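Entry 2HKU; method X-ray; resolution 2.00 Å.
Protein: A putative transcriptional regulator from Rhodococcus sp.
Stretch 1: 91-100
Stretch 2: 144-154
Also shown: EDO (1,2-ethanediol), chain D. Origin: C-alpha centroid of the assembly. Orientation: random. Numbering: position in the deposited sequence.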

ATOM      1  N   THR A  91      28.923   2.777  -2.534  1.00 52.83           N
ATOM      2  CA  THR A  91      28.987   1.572  -1.716  1.00 50.87           C
ATOM      3  C   THR A  91      27.630   0.881  -1.646  1.00 49.89           C
ATOM      4  O   THR A  91      26.643   1.369  -2.197  1.00 49.18           O
ATOM      5  CB  THR A  91      29.468   1.886  -0.287  1.00 50.35           C
ATOM      6  OG1 THR A  91      28.339   1.969   0.592  1.00 50.59           O
ATOM      7  CG2 THR A  91      30.227   3.203  -0.257  1.00 50.80           C
ATOM      8  N   VAL A  92      27.587  -0.259  -0.963  1.00 48.28           N
ATOM      9  CA  VAL A  92      26.347  -0.978  -0.759  1.00 48.78           C
ATOM     10  C   VAL A  92      25.266  -0.195   0.057  1.00 48.57           C
ATOM     11  O   VAL A  92      24.065  -0.116  -0.363  1.00 49.10           O
ATOM     12  CB  VAL A  92      26.604  -2.364  -0.183  1.00 47.98           C
ATOM     13  CG1 VAL A  92      25.363  -2.928   0.479  1.00 48.48           C
ATOM     14  CG2 VAL A  92      26.991  -3.284  -1.291  1.00 49.51           C
ATOM     15  N   GLY A  93      25.679   0.405   1.176  1.00 47.09           N
ATOM     16  CA  GLY A  93      24.784   1.228   1.971  1.00 44.92           C
ATOM     17  C   GLY A  93      24.240   2.250   1.030  1.00 43.80           C
ATOM     18  O   GLY A  93      23.067   2.598   1.062  1.00 44.42           O
ATOM     19  N   ASP A  94      25.096   2.695   0.127  1.00 43.20           N
ATOM     20  CA  ASP A  94      24.763   3.758  -0.796  1.00 42.26           C
ATOM     21  C   ASP A  94      23.900   3.294  -1.995  1.00 40.79           C
ATOM     22  O   ASP A  94      23.207   4.083  -2.623  1.00 40.28           O
ATOM     23  CB  ASP A  94      26.046   4.243  -1.371  1.00 43.18           C
ATOM     24  CG  ASP A  94      26.089   5.701  -1.482  1.00 47.16           C
ATOM     25  OD1 ASP A  94      25.346   6.182  -2.352  1.00 50.30           O
ATOM     26  OD2 ASP A  94      26.864   6.356  -0.698  1.00 45.09           O
ATOM     27  N   TYR A  95      24.047   2.034  -2.343  1.00 39.31           N
ATOM     28  CA  TYR A  95      23.257   1.414  -3.406  1.00 38.82           C
ATOM     29  C   TYR A  95      21.805   1.349  -2.918  1.00 36.95           C
ATOM     30  O   TYR A  95      20.900   1.754  -3.640  1.00 37.21           O
ATOM     31  CB  TYR A  95      23.808   0.025  -3.621  1.00 37.89           C
ATOM     32  CG  TYR A  95      23.026  -0.908  -4.504  1.00 40.94           C
ATOM     33  CD1 TYR A  95      23.419  -1.147  -5.826  1.00 39.96           C
ATOM     34  CD2 TYR A  95      21.929  -1.618  -3.992  1.00 40.74           C
ATOM     35  CE1 TYR A  95      22.722  -2.021  -6.618  1.00 42.83           C
ATOM     36  CE2 TYR A  95      21.217  -2.470  -4.765  1.00 40.32           C
ATOM     37  CZ  TYR A  95      21.608  -2.701  -6.071  1.00 42.35           C
ATOM     38  OH  TYR A  95      20.894  -3.599  -6.828  1.00 40.55           O
ATOM     39  N   THR A  96      21.642   0.827  -1.700  1.00 36.48           N
ATOM     40  CA  THR A  96      20.381   0.790  -1.010  1.00 35.39           C
ATOM     41  C   THR A  96      19.736   2.130  -0.813  1.00 35.93           C
ATOM     42  O   THR A  96      18.534   2.219  -1.030  1.00 34.96           O
ATOM     43  CB  THR A  96      20.472   0.013   0.252  1.00 35.63           C
ATOM     44  OG1 THR A  96      21.181  -1.178  -0.038  1.00 32.34           O
ATOM     45  CG2 THR A  96      19.043  -0.379   0.788  1.00 34.76           C
ATOM     46  N   GLU A  97      20.507   3.186  -0.487  1.00 35.60           N
ATOM     47  CA  GLU A  97      19.949   4.547  -0.282  1.00 36.01           C
ATOM     48  C   GLU A  97      19.446   5.122  -1.573  1.00 33.13           C
ATOM     49  O   GLU A  97      18.411   5.812  -1.704  1.00 32.59           O
ATOM     50  CB  GLU A  97      21.051   5.517   0.299  1.00 36.17           C
ATOM     51  CG  GLU A  97      21.221   5.546   1.802  1.00 40.08           C
ATOM     52  CD  GLU A  97      22.608   6.107   2.282  1.00 42.48           C
ATOM     53  OE1 GLU A  97      22.927   7.255   1.889  1.00 51.42           O
ATOM     54  OE2 GLU A  97      23.364   5.400   3.037  1.00 47.01           O
ATOM     55  N   LYS A  98      20.246   4.870  -2.585  1.00 32.51           N
ATOM     56  CA  LYS A  98      19.942   5.292  -3.905  1.00 29.80           C
ATOM     57  C   LYS A  98      18.683   4.507  -4.415  1.00 26.21           C
ATOM     58  O   LYS A  98      17.812   5.060  -4.984  1.00 24.85           O
ATOM     59  CB  LYS A  98      21.163   4.975  -4.775  1.00 30.31           C
ATOM     60  CG  LYS A  98      22.152   6.176  -4.976  1.00 33.17           C
ATOM     61  CD  LYS A  98      23.573   5.597  -5.429  1.00 32.09           C
ATOM     62  CE  LYS A  98      24.669   6.720  -5.317  1.00 31.93           C
ATOM     63  NZ  LYS A  98      24.195   7.870  -6.050  1.00 32.63           N
ATOM     64  N   LEU A  99      18.664   3.217  -4.245  1.00 27.52           N
ATOM     65  CA  LEU A  99      17.541   2.453  -4.791  1.00 26.06           C
ATOM     66  C   LEU A  99      16.242   2.914  -4.080  1.00 24.67           C
ATOM     67  O   LEU A  99      15.340   3.354  -4.714  1.00 23.81           O
ATOM     68  CB  LEU A  99      17.827   0.983  -4.690  1.00 26.93           C
ATOM     69  CG  LEU A  99      16.977   0.024  -5.570  1.00 27.71           C
ATOM     70  CD1 LEU A  99      17.702  -1.324  -5.657  1.00 24.58           C
ATOM     71  CD2 LEU A  99      15.604  -0.174  -4.934  1.00 25.95           C
ATOM     72  N   VAL A 100      16.245   2.932  -2.758  1.00 26.71           N
ATOM     73  CA  VAL A 100      15.044   3.309  -1.927  1.00 26.48           C
ATOM     74  C   VAL A 100      14.681   4.735  -2.095  1.00 26.52           C
ATOM     75  O   VAL A 100      13.536   5.101  -2.370  1.00 27.12           O
ATOM     76  CB  VAL A 100      15.327   2.927  -0.430  1.00 26.42           C
ATOM     77  CG1 VAL A 100      14.194   3.322   0.468  1.00 24.48           C
ATOM     78  CG2 VAL A 100      15.580   1.471  -0.338  1.00 28.50           C
ATOM     79  N   VAL A 144      16.862 -10.291  -7.844  1.00 25.25           N
ATOM     80  CA  VAL A 144      18.115 -10.308  -8.710  1.00 26.91           C
ATOM     81  C   VAL A 144      18.912  -9.035  -8.670  1.00 27.24           C
ATOM     82  O   VAL A 144      20.099  -9.020  -9.081  1.00 28.11           O
ATOM     83  CB  VAL A 144      17.910 -10.760 -10.269  1.00 25.20           C
ATOM     84  CG1 VAL A 144      17.225 -12.081 -10.363  1.00 25.00           C
ATOM     85  CG2 VAL A 144      17.204  -9.698 -11.200  1.00 25.69           C
ATOM     86  N   ALA A 145      18.287  -7.954  -8.219  1.00 27.07           N
ATOM     87  CA  ALA A 145      19.009  -6.692  -8.085  1.00 26.82           C
ATOM     88  C   ALA A 145      19.336  -6.433  -6.599  1.00 26.60           C
ATOM     89  O   ALA A 145      20.370  -6.918  -6.120  1.00 24.85           O
ATOM     90  CB  ALA A 145      18.217  -5.611  -8.700  1.00 27.26           C
ATOM     91  N   LEU A 146      18.421  -5.797  -5.823  1.00 26.31           N
ATOM     92  CA  LEU A 146      18.656  -5.606  -4.346  1.00 27.20           C
ATOM     93  C   LEU A 146      19.077  -6.787  -3.496  1.00 27.15           C
ATOM     94  O   LEU A 146      20.114  -6.714  -2.847  1.00 29.76           O
ATOM     95  CB  LEU A 146      17.440  -4.924  -3.629  1.00 27.78           C
ATOM     96  CG  LEU A 146      17.620  -4.474  -2.160  1.00 29.34           C
ATOM     97  CD1 LEU A 146      18.588  -3.274  -2.139  1.00 29.53           C
ATOM     98  CD2 LEU A 146      16.256  -4.116  -1.536  1.00 27.21           C
ATOM     99  N   ILE A 147      18.289  -7.855  -3.418  1.00 26.34           N
ATOM    100  CA  ILE A 147      18.501  -8.941  -2.465  1.00 26.88           C
ATOM    101  C   ILE A 147      19.840  -9.709  -2.801  1.00 29.84           C
ATOM    102  O   ILE A 147      20.588 -10.073  -1.919  1.00 29.25           O
ATOM    103  CB  ILE A 147      17.240  -9.923  -2.324  1.00 27.38           C
ATOM    104  CG1 ILE A 147      15.916  -9.171  -1.968  1.00 24.90           C
ATOM    105  CG2 ILE A 147      17.449 -11.043  -1.283  1.00 24.51           C
ATOM    106  CD1 ILE A 147      15.994  -8.342  -0.642  1.00 23.93           C
ATOM    107  N   ARG A 148      20.126  -9.877  -4.081  1.00 32.46           N
ATOM    108  CA  ARG A 148      21.406 -10.428  -4.539  1.00 33.76           C
ATOM    109  C   ARG A 148      22.590  -9.501  -4.215  1.00 34.12           C
ATOM    110  O   ARG A 148      23.605 -10.006  -3.744  1.00 34.45           O
ATOM    111  CB  ARG A 148      21.358 -10.670  -6.037  1.00 33.94           C
ATOM    112  CG  ARG A 148      22.517 -11.539  -6.601  1.00 35.64           C
ATOM    113  CD  ARG A 148      22.188 -11.665  -8.078  1.00 43.83           C
ATOM    114  NE  ARG A 148      23.078 -12.512  -8.856  1.00 54.39           N
ATOM    115  CZ  ARG A 148      23.067 -12.563 -10.189  1.00 57.01           C
ATOM    116  NH1 ARG A 148      22.223 -11.797 -10.899  1.00 57.80           N
ATOM    117  NH2 ARG A 148      23.924 -13.365 -10.803  1.00 61.04           N
ATOM    118  N   THR A 149      22.487  -8.205  -4.545  1.00 35.42           N
ATOM    119  CA  THR A 149      23.487  -7.186  -4.124  1.00 37.53           C
ATOM    120  C   THR A 149      23.854  -7.359  -2.588  1.00 38.70           C
ATOM    121  O   THR A 149      25.029  -7.516  -2.222  1.00 38.47           O
ATOM    122  CB  THR A 149      23.058  -5.766  -4.512  1.00 36.91           C
ATOM    123  OG1 THR A 149      22.992  -5.659  -5.932  1.00 39.41           O
ATOM    124  CG2 THR A 149      24.088  -4.719  -4.057  1.00 37.14           C
ATOM    125  N   LEU A 150      22.832  -7.473  -1.735  1.00 38.14           N
ATOM    126  CA  LEU A 150      23.000  -7.759  -0.326  1.00 38.56           C
ATOM    127  C   LEU A 150      23.601  -9.110  -0.000  1.00 39.43           C
ATOM    128  O   LEU A 150      24.453  -9.215   0.881  1.00 39.51           O
ATOM    129  CB  LEU A 150      21.651  -7.643   0.432  1.00 37.35           C
ATOM    130  CG  LEU A 150      20.907  -6.306   0.482  1.00 37.90           C
ATOM    131  CD1 LEU A 150      19.659  -6.441   1.468  1.00 33.19           C
ATOM    132  CD2 LEU A 150      21.808  -5.156   0.881  1.00 33.89           C
HETATM  133  N   MSE A 151      23.087 -10.184  -0.599  1.00 40.52           N
HETATM  134  CA  MSE A 151      23.583 -11.498  -0.213  1.00 41.51           C
HETATM  135  C   MSE A 151      25.060 -11.718  -0.587  1.00 41.54           C
HETATM  136  O   MSE A 151      25.735 -12.469   0.102  1.00 40.60           O
HETATM  137  CB  MSE A 151      22.763 -12.638  -0.797  1.00 41.15           C
HETATM  138  CG  MSE A 151      21.378 -12.767  -0.212  1.00 42.72           C
HETATM  139 SE   MSE A 151      20.378 -13.883  -1.510  0.70 42.48          SE
HETATM  140  CE  MSE A 151      21.151 -15.638  -1.013  1.00 45.22           C
ATOM    141  N   ARG A 152      25.510 -11.087  -1.672  1.00 43.08           N
ATOM    142  CA  ARG A 152      26.807 -11.402  -2.257  1.00 44.83           C
ATOM    143  C   ARG A 152      27.789 -10.561  -1.487  1.00 45.74           C
ATOM    144  O   ARG A 152      28.947 -10.949  -1.354  1.00 45.72           O
ATOM    145  CB  ARG A 152      26.896 -11.154  -3.783  1.00 44.55           C
ATOM    146  CG  ARG A 152      26.932  -9.703  -4.251  1.00 44.41           C
ATOM    147  CD  ARG A 152      27.429  -9.598  -5.681  1.00 46.01           C
ATOM    148  NE  ARG A 152      27.101  -8.292  -6.279  1.00 49.13           N
ATOM    149  CZ  ARG A 152      27.892  -7.216  -6.274  1.00 53.56           C
ATOM    150  NH1 ARG A 152      29.098  -7.241  -5.676  1.00 53.32           N
ATOM    151  NH2 ARG A 152      27.474  -6.089  -6.857  1.00 51.44           N
ATOM    152  N   THR A 153      27.325  -9.415  -0.964  1.00 45.43           N
ATOM    153  CA  THR A 153      28.178  -8.601  -0.085  1.00 45.00           C
ATOM    154  C   THR A 153      28.163  -8.978   1.393  1.00 43.76           C
ATOM    155  O   THR A 153      28.828  -8.308   2.164  1.00 45.08           O
ATOM    156  CB  THR A 153      28.069  -7.084  -0.310  1.00 45.13           C
ATOM    157  OG1 THR A 153      26.775  -6.621   0.068  1.00 47.10           O
ATOM    158  CG2 THR A 153      28.287  -6.751  -1.756  1.00 46.59           C
ATOM    159  N   GLY A 154      27.520 -10.082   1.789  1.00 42.46           N
ATOM    160  CA  GLY A 154      27.541 -10.524   3.196  1.00 40.68           C
ATOM    161  C   GLY A 154      26.225 -10.656   4.015  1.00 41.46           C
ATOM    162  O   GLY A 154      26.157 -11.354   5.077  1.00 39.38           O
TER
HETATM  163  C1  EDO D 302      14.736  -3.925  -5.805  1.00 27.62           C
HETATM  164  O1  EDO D 302      15.797  -4.257  -6.747  1.00 29.15           O
HETATM  165  C2  EDO D 302      13.719  -3.240  -6.687  1.00 20.03           C
HETATM  166  O2  EDO D 302      13.058  -4.334  -7.373  1.00 27.68           O

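Helices 92-100 and 144-152 run nearly antiparallel, their N-to-C directions 163° apart and their axes no closer than 10.8 Å. The CA atoms of Val92 and Leu150 lie 7.6 Å apart, those of Thr96 and Leu146 7.4 Å, so an advance of four residues on one helix matches a retreat of four on the other. Together the stretches bury 389 Å², with no clear hydrogen bond between them; the evidence points to packing.

Thr91 precedes the first helix and stays out of reach of the second. Its OG1 accepts a weak capping bond from Asp94 N at 3.4 Å. Val92, chi1 t, points toward the partner and spreads its methyls over it: Val92 CG1 lies 4.2 Å from Leu150 CD2, while Val92 CG2 lies 3.6 Å from Thr153 OG1 and 4.3 Å from Thr149 CG2. Thr153 OG1 donates to Thr149 O at 3.0 Å, so this hydroxyl is satisfied within its own stretch despite its apolar neighbour.

Tyr95, also t, makes the most varied contacts. Thr149 CG2 sits 3.6 Å from the ring centroid and only 8° off the normal, a CH-pi contact over one face. Leu146 CD1 approaches near the ring plane, 3.8 Å from Tyr95 CE2. Tyr95 OH is 3.1 Å from Thr149 OG1, which itself donates to Ala145 O at 2.9 Å. Proximity alone is insufficient here: Tyr95 OH to Leu146 N is 3.5 Å, but the angle is poor, and that amide instead donates to EDO O1 (3.2 Å, 164°).

Thr96 points sideways. Its OG1 donates to Val92 O at 3.1 Å, one turn back, and lies 3.9 Å from Leu146 CD1. Leu99 then extends the apolar packing, with Leu99 CD1 4.1 Å from Leu146 CD1; Leu146 thus touches Tyr95, Thr96 and Leu99.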